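Local structure of nucleoplasmin-like protein (Drosophila melanogaster, 1NLQ) at the interface of chains A and B. The protein binds core histones as a chaperone and takes part in the ATP-facilitated assembly of approximately regularly spaced nucleosomal arrays, its N-terminal core forming a pentameric ring. Sequence-based numbering; all coordinates share one arbitrary frame. Chains: chain A/B, Nucleoplasmin-like protein.

Contact 1: the interface of chains A and B. Residues chain A 8-10, 38, 98, 100; chain B 62-64, 66.
Strands 4-11, 31-39 and 97-104 of one nucleoplasmin core meet strand 60-68 of its ring neighbour here, and the central pair is A:Tyr98 with B:Pro63. The pyrrolidine ring lies over one face of the phenol ring, with B:Pro63 CD 3.9 Å from the centroid of the A:Tyr98 ring and shifted toward the rim in a CH-pi contact; B:Pro63 CG sits 3.5 Å from A:Tyr98 CZ, the carbon that bears the hydroxyl. The two side chains run at about a right angle. Replacing A:Tyr98 by an alanine would probably leave B:Pro63 without the flat surface it packs on and open a gap beside B:Ile62. That isoleucine runs antiparallel alongside the tyrosine: CG1, anti to its own backbone N (chi1 -167°), brushes A:Tyr98 CD2, and its CD1 tip reaches strand 4-11, 3.5 Å from the hydroxyl OG1 of A:Thr10. That same OG1 lies at the edge of the tyrosine ring, in its plane. A:His100 NE2 donates to the carbonyl O of B:Pro63 at 2.8 Å; the bond is bent, 126° at the hydrogen, with the acceptor tilted 23° from the imidazole plane. On the far flank A:Leu38 and B:Val66 cross obliquely, A:Leu38 CD2 lying 3.8 Å from B:Val66 CG2.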
loop_
_atom_site.group_PDB
_atom_site.type_symbol
_atom_site.label_atom_id
_atom_site.label_comp_id
_atom_site.label_asym_id
_atom_site.label_seq_id
_atom_site.Cartn_x
_atom_site.Cartn_y
_atom_site.Cartn_z
ATOM N N GLY A 8 18.438 -2.766 -1.821
ATOM C CA GLY A 8 18.327 -2.220 -0.487
ATOM C C GLY A 8 19.519 -1.339 -0.209
ATOM O O GLY A 8 20.644 -1.831 -0.096
ATOM N N VAL A 9 19.280 -0.036 -0.111
ATOM C CA VAL A 9 20.345 0.926 0.159
ATOM C C VAL A 9 19.956 1.846 1.315
ATOM O O VAL A 9 18.769 2.026 1.611
ATOM C CB VAL A 9 20.676 1.757 -1.100
ATOM C CG1 VAL A 9 21.047 0.825 -2.234
ATOM C CG2 VAL A 9 19.485 2.627 -1.502
ATOM N N THR A 10 20.962 2.416 1.970
ATOM C CA THR A 10 20.729 3.293 3.112
ATOM C C THR A 10 21.270 4.701 2.864
ATOM O O THR A 10 22.330 4.872 2.254
ATOM C CB THR A 10 21.395 2.725 4.391
ATOM O OG1 THR A 10 21.013 1.353 4.580
ATOM C CG2 THR A 10 20.977 3.530 5.605
ATOM N N LEU A 38 11.741 3.486 4.049
ATOM C CA LEU A 38 11.514 3.394 5.479
ATOM C C LEU A 38 12.456 4.225 6.334
ATOM O O LEU A 38 13.659 4.262 6.081
ATOM C CB LEU A 38 11.633 1.913 5.846
ATOM C CG LEU A 38 11.525 1.390 7.274
ATOM C CD1 LEU A 38 10.119 1.594 7.827
ATOM C CD2 LEU A 38 11.877 -0.092 7.248
ATOM N N TYR A 98 15.971 3.878 4.614
ATOM C CA TYR A 98 16.250 2.702 3.809
ATOM C C TYR A 98 15.360 2.678 2.566
ATOM O O TYR A 98 14.169 2.971 2.639
ATOM C CB TYR A 98 16.017 1.433 4.639
ATOM C CG TYR A 98 16.552 1.516 6.050
ATOM C CD1 TYR A 98 15.682 1.582 7.143
ATOM C CD2 TYR A 98 17.927 1.534 6.299
ATOM C CE1 TYR A 98 16.168 1.660 8.444
ATOM C CE2 TYR A 98 18.416 1.615 7.604
ATOM C CZ TYR A 98 17.533 1.678 8.662
ATOM O OH TYR A 98 18.022 1.775 9.950
ATOM N N HIS A 100 14.000 0.229 -0.429
ATOM C CA HIS A 100 13.856 -1.170 -0.824
ATOM C C HIS A 100 13.121 -1.351 -2.146
ATOM O O HIS A 100 12.191 -0.611 -2.460
ATOM C CB HIS A 100 13.089 -1.950 0.244
ATOM C CG HIS A 100 13.630 -1.786 1.629
ATOM N ND1 HIS A 100 12.875 -1.277 2.662
ATOM C CD2 HIS A 100 14.842 -2.083 2.159
ATOM C CE1 HIS A 100 13.597 -1.265 3.768
ATOM N NE2 HIS A 100 14.793 -1.748 3.490
ATOM N N ILE B 62 20.062 -5.287 5.913
ATOM C CA ILE B 62 19.397 -4.000 6.050
ATOM C C ILE B 62 18.039 -4.176 6.725
ATOM O O ILE B 62 17.388 -5.212 6.581
ATOM C CB ILE B 62 19.216 -3.338 4.642
ATOM C CG1 ILE B 62 18.814 -1.869 4.781
ATOM C CG2 ILE B 62 18.194 -4.140 3.813
ATOM C CD1 ILE B 62 18.768 -1.116 3.445
ATOM N N PRO B 63 17.613 -3.181 7.517
ATOM C CA PRO B 63 16.305 -3.318 8.167
ATOM C C PRO B 63 15.244 -3.283 7.071
ATOM O O PRO B 63 15.365 -2.514 6.117
ATOM C CB PRO B 63 16.225 -2.080 9.055
ATOM C CG PRO B 63 17.671 -1.771 9.364
ATOM C CD PRO B 63 18.343 -2.010 8.033
ATOM N N ILE B 64 14.222 -4.117 7.190
ATOM C CA ILE B 64 13.172 -4.095 6.190
ATOM C C ILE B 64 11.849 -3.739 6.836
ATOM O O ILE B 64 10.834 -3.581 6.161
ATOM C CB ILE B 64 13.054 -5.435 5.447
ATOM C CG1 ILE B 64 12.779 -6.570 6.428
ATOM C CG2 ILE B 64 14.326 -5.686 4.646
ATOM C CD1 ILE B 64 12.425 -7.867 5.730
ATOM N N VAL B 66 10.380 -1.409 10.447
ATOM C CA VAL B 66 10.545 -0.658 11.686
ATOM C C VAL B 66 9.100 -0.475 12.139
ATOM O O VAL B 66 8.308 0.194 11.472
ATOM C CB VAL B 66 11.219 0.708 11.458
ATOM C CG1 VAL B 66 11.259 1.491 12.759
ATOM C CG2 VAL B 66 12.640 0.498 10.950
#

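Contact 2: the interface of chains A and B. Residues chain A 4, 6, 102; chain B 78-80.
A:Phe6 and B:Val79 make the apolar centre of this part of the subunit interface, where strands 4-11 and 97-104 of chain A face the start of strand 79-82 of chain B. The phenyl ring meets the valine edge-on: A:Phe6 CE1 is 3.6 Å from B:Val79 CG1, and that methyl lies in the plane of the ring. A:Phe6 CG, anti to its own backbone N (chi1 173°), sets the ring on the side of the carbonyl carbon and presents its CE1 edge to B:Val79. Moving outward, A:His102 uses both imidazole nitrogens. Its NE2 donates to the backbone carbonyl O of B:Asp78, 2.8 Å away and nearly straight at 170°, with the acceptor in the ring plane. From the other nitrogen, across CE1, ND1 of A:His102 donates to OE1 of A:Glu4, also at 2.8 Å, on the syn side and somewhat out of the carboxylate plane. Two bonds, one at each nitrogen, thus fix the rotation of the imidazole, and A:Glu4 positions it from within its own chain while itself meeting chain B. Donating from both nitrogens would require the imidazolium form, which the nearby carboxylates would probably favour; the charge itself is not seen. B:Glu80 runs across the histidine at about a right angle, its CG 3.8 Å from A:His102 CE1. At the rim its carboxylate comes up to that of A:Glu4, the two planes only 7° apart, and OE1 of B:Glu80 is 2.9 Å from OE1 of A:Glu4. Such a pair would repel unless one carboxylate is protonated, perhaps that of B:Glu80, since A:Glu4 OE1 already takes the A:His102 hydrogen; as a bond it is doubtful. The site ties neighbouring subunits together within the pentamer, with a histidine joining a side chain of its own subunit to the backbone of the next.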
loop_
_atom_site.group_PDB
_atom_site.type_symbol
_atom_site.label_atom_id
_atom_site.label_comp_id
_atom_site.label_asym_id
_atom_site.label_seq_id
_atom_site.Cartn_x
_atom_site.Cartn_y
_atom_site.Cartn_z
ATOM N N GLU A 4 16.123 -11.007 -11.509
ATOM C CA GLU A 4 15.960 -9.969 -10.496
ATOM C C GLU A 4 16.877 -10.127 -9.294
ATOM O O GLU A 4 17.338 -11.224 -8.970
ATOM C CB GLU A 4 14.522 -9.941 -9.973
ATOM C CG GLU A 4 13.517 -9.335 -10.910
ATOM C CD GLU A 4 12.149 -9.242 -10.275
ATOM O OE1 GLU A 4 12.064 -8.870 -9.078
ATOM O OE2 GLU A 4 11.160 -9.531 -10.974
ATOM N N PHE A 6 17.400 -8.282 -5.176
ATOM C CA PHE A 6 16.858 -7.408 -4.150
ATOM C C PHE A 6 17.640 -6.102 -4.121
ATOM O O PHE A 6 18.861 -6.114 -4.257
ATOM C CB PHE A 6 16.953 -8.087 -2.786
ATOM C CG PHE A 6 16.565 -7.201 -1.647
ATOM C CD1 PHE A 6 15.239 -6.839 -1.452
ATOM C CD2 PHE A 6 17.529 -6.714 -0.772
ATOM C CE1 PHE A 6 14.876 -6.003 -0.403
ATOM C CE2 PHE A 6 17.178 -5.877 0.282
ATOM C CZ PHE A 6 15.848 -5.521 0.467
ATOM N N HIS A 102 13.027 -3.820 -6.224
ATOM C CA HIS A 102 13.394 -4.896 -7.138
ATOM C C HIS A 102 14.368 -4.352 -8.157
ATOM O O HIS A 102 14.097 -3.328 -8.780
ATOM C CB HIS A 102 12.168 -5.411 -7.892
ATOM C CG HIS A 102 11.130 -6.039 -7.017
ATOM N ND1 HIS A 102 10.631 -7.303 -7.253
ATOM C CD2 HIS A 102 10.496 -5.585 -5.910
ATOM C CE1 HIS A 102 9.737 -7.600 -6.326
ATOM N NE2 HIS A 102 9.636 -6.575 -5.499
ATOM N N ASP B 78 6.830 -5.992 0.033
ATOM C CA ASP B 78 6.608 -6.502 -1.315
ATOM C C ASP B 78 7.945 -6.648 -2.055
ATOM O O ASP B 78 8.106 -6.193 -3.189
ATOM C CB ASP B 78 5.654 -5.592 -2.102
ATOM C CG ASP B 78 5.146 -6.244 -3.391
ATOM O OD1 ASP B 78 5.162 -7.486 -3.496
ATOM O OD2 ASP B 78 4.711 -5.507 -4.297
ATOM N N VAL B 79 8.899 -7.296 -1.391
ATOM C CA VAL B 79 10.227 -7.550 -1.953
ATOM C C VAL B 79 10.394 -9.058 -2.134
ATOM O O VAL B 79 9.646 -9.831 -1.549
ATOM C CB VAL B 79 11.354 -7.029 -1.026
ATOM C CG1 VAL B 79 11.311 -5.516 -0.954
ATOM C CG2 VAL B 79 11.217 -7.635 0.362
ATOM N N GLU B 80 11.368 -9.483 -2.937
ATOM C CA GLU B 80 11.564 -10.910 -3.168
ATOM C C GLU B 80 13.035 -11.320 -3.191
ATOM O O GLU B 80 13.912 -10.524 -3.515
ATOM C CB GLU B 80 10.885 -11.344 -4.479
ATOM C CG GLU B 80 11.590 -10.907 -5.760
ATOM C CD GLU B 80 10.890 -11.420 -7.019
ATOM O OE1 GLU B 80 11.559 -11.592 -8.067
ATOM O OE2 GLU B 80 9.662 -11.643 -6.960
#

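About 12 Å separates the centres of contact 1 and contact 2, and the two draw on the same pair of chain A strands, 4-11 and 97-104. Contact 1 adds strand 31-39, and chain B answers with strand 60-68 there and with B:Asp78 and strand 79-82 in contact 2. A:His100 and A:His102, two residues apart on strand 97-104, serve the two contacts in the same way, pinning that strand to chain B at successive points. Together the patches form parts of one interface without exact two-fold symmetry, as suits a ring that closes with five subunits.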